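PadR family transcriptional regulator (Streptococcus pneumoniae, PDB 5ZQH) probably binds operator DNA as a winged helix-turn-helix regulator of the PadR family and controls transcription of its target genes. Local coordinates at residues R62-P65 with D69-Y72. Numbering follows the deposited sequence.
Sequences RPSP and DRKY
The guanidinium of Arg62 lies flat over one face of the Tyr72 ring, the two planes only 8° apart. Arg62 CZ stands 3.7 Å from the ring centroid, almost on the ring normal, which meets the geometry of a cation-pi stack. The torsions account for it: CG sits between the backbone N and the carbonyl carbon (chi1 69°), bringing Arg62 CG to 3.4 Å from Tyr72 CD1, and the chain then runs extended to NE, so that the two side chains cross at about a right angle while their flat groups stay nearly parallel. NH2 reaches over Tyr72 CD2 at 3.5 Å, while NE forms a salt bridge with Glu21. The hydroxyl end of the tyrosine meets the turn, where Ser64 CA approaches Tyr72 OH at 3.4 Å, near the ring plane; Tyr23 packs edge-to-face with the same ring.

The backbones of Arg62 and Arg70 form an antiparallel hydrogen-bonded pair, with N-O separations of 3.1 Å (Arg62 N to Arg70 O) and 3.0 Å (Arg70 N to Arg62 O). On the other face of the sheet, Pro63 and Asp69 lie side by side, a non-hydrogen-bonded pair in which Asp69 OD1 comes 3.4 Å from Pro63 CG. The proline nitrogen has no hydrogen to offer this carboxylate. Within the connecting loop, Ser64 OG hydrogen-bonds to Pro68 O.

Strands 57-63 and 69-75 form a beta hairpin, consistent with the wing of a winged helix-turn-helix domain. Held flat by the ring and tethered through NE to Glu21, the Arg62 guanidinium probably has little freedom to rotate, and its charge is probably partly offset there.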
loop_
_atom_site.group_PDB
_atom_site.type_symbol
_atom_site.label_atom_id
_atom_site.label_comp_id
_atom_site.label_asym_id
_atom_site.label_seq_id
_atom_site.Cartn_x
_atom_site.Cartn_y
_atom_site.Cartn_z
ATOM N N ARG A 62 -25.849 9.485 -17.116
ATOM C CA ARG A 62 -26.055 9.162 -18.542
ATOM C C ARG A 62 -26.550 7.708 -18.761
ATOM O O ARG A 62 -26.398 6.874 -17.855
ATOM C CB ARG A 62 -24.811 9.517 -19.395
ATOM C CG ARG A 62 -23.553 8.691 -19.185
ATOM C CD ARG A 62 -22.621 8.868 -20.378
ATOM N NE ARG A 62 -21.299 8.257 -20.211
ATOM C CZ ARG A 62 -20.959 7.027 -20.609
ATOM N NH1 ARG A 62 -21.841 6.219 -21.192
ATOM N NH2 ARG A 62 -19.720 6.592 -20.418
ATOM N N PRO A 63 -27.153 7.402 -19.947
ATOM C CA PRO A 63 -27.774 6.077 -20.122
ATOM C C PRO A 63 -26.805 4.902 -20.260
ATOM O O PRO A 63 -25.939 4.906 -21.143
ATOM C CB PRO A 63 -28.618 6.238 -21.405
ATOM C CG PRO A 63 -28.714 7.706 -21.647
ATOM C CD PRO A 63 -27.428 8.266 -21.114
ATOM N N SER A 64 -26.979 3.903 -19.390
ATOM C CA SER A 64 -26.261 2.623 -19.466
ATOM C C SER A 64 -26.690 1.811 -20.721
ATOM O O SER A 64 -27.678 2.182 -21.373
ATOM C CB SER A 64 -26.450 1.831 -18.158
ATOM O OG SER A 64 -27.789 1.404 -17.992
ATOM N N PRO A 65 -25.953 0.715 -21.074
ATOM C CA PRO A 65 -26.233 0.058 -22.366
ATOM C C PRO A 65 -27.622 -0.586 -22.488
ATOM O O PRO A 65 -28.057 -0.880 -23.602
ATOM C CB PRO A 65 -25.132 -1.012 -22.472
ATOM C CG PRO A 65 -24.079 -0.595 -21.500
ATOM C CD PRO A 65 -24.849 0.028 -20.374
ATOM N N ASP A 69 -30.494 5.351 -16.645
ATOM C CA ASP A 69 -29.455 6.313 -16.296
ATOM C C ASP A 69 -28.661 5.856 -15.078
ATOM O O ASP A 69 -29.231 5.530 -14.028
ATOM C CB ASP A 69 -30.052 7.705 -16.045
ATOM C CG ASP A 69 -30.291 8.495 -17.327
ATOM O OD1 ASP A 69 -29.758 8.128 -18.400
ATOM O OD2 ASP A 69 -31.021 9.506 -17.254
ATOM N N ARG A 70 -27.343 5.827 -15.244
ATOM C CA ARG A 70 -26.420 5.498 -14.170
ATOM C C ARG A 70 -25.416 6.635 -14.012
ATOM O O ARG A 70 -25.211 7.417 -14.944
ATOM C CB ARG A 70 -25.710 4.167 -14.461
ATOM C CG ARG A 70 -26.590 2.915 -14.384
ATOM C CD ARG A 70 -26.844 2.463 -12.948
ATOM N NE ARG A 70 -27.977 1.547 -12.847
ATOM C CZ ARG A 70 -29.255 1.921 -12.744
ATOM N NH1 ARG A 70 -29.593 3.207 -12.727
ATOM N NH2 ARG A 70 -30.210 1.004 -12.660
ATOM N N LYS A 71 -24.817 6.733 -12.829
ATOM C CA LYS A 71 -23.797 7.737 -12.549
ATOM C C LYS A 71 -22.415 7.231 -12.973
ATOM O O LYS A 71 -21.780 6.466 -12.249
ATOM C CB LYS A 71 -23.810 8.123 -11.065
ATOM C CG LYS A 71 -23.056 9.407 -10.760
ATOM C CD LYS A 71 -22.628 9.484 -9.302
ATOM C CE LYS A 71 -23.539 10.382 -8.488
ATOM N NZ LYS A 71 -22.801 10.882 -7.296
ATOM N N TYR A 72 -21.964 7.672 -14.149
ATOM C CA TYR A 72 -20.659 7.291 -14.685
ATOM C C TYR A 72 -19.535 8.144 -14.105
ATOM O O TYR A 72 -19.612 9.373 -14.096
ATOM C CB TYR A 72 -20.651 7.385 -16.211
ATOM C CG TYR A 72 -21.250 6.195 -16.918
ATOM C CD1 TYR A 72 -22.621 6.143 -17.199
ATOM C CD2 TYR A 72 -20.451 5.123 -17.319
ATOM C CE1 TYR A 72 -23.180 5.059 -17.865
ATOM C CE2 TYR A 72 -20.999 4.028 -17.977
ATOM C CZ TYR A 72 -22.366 4.004 -18.249
ATOM O OH TYR A 72 -22.917 2.922 -18.899
#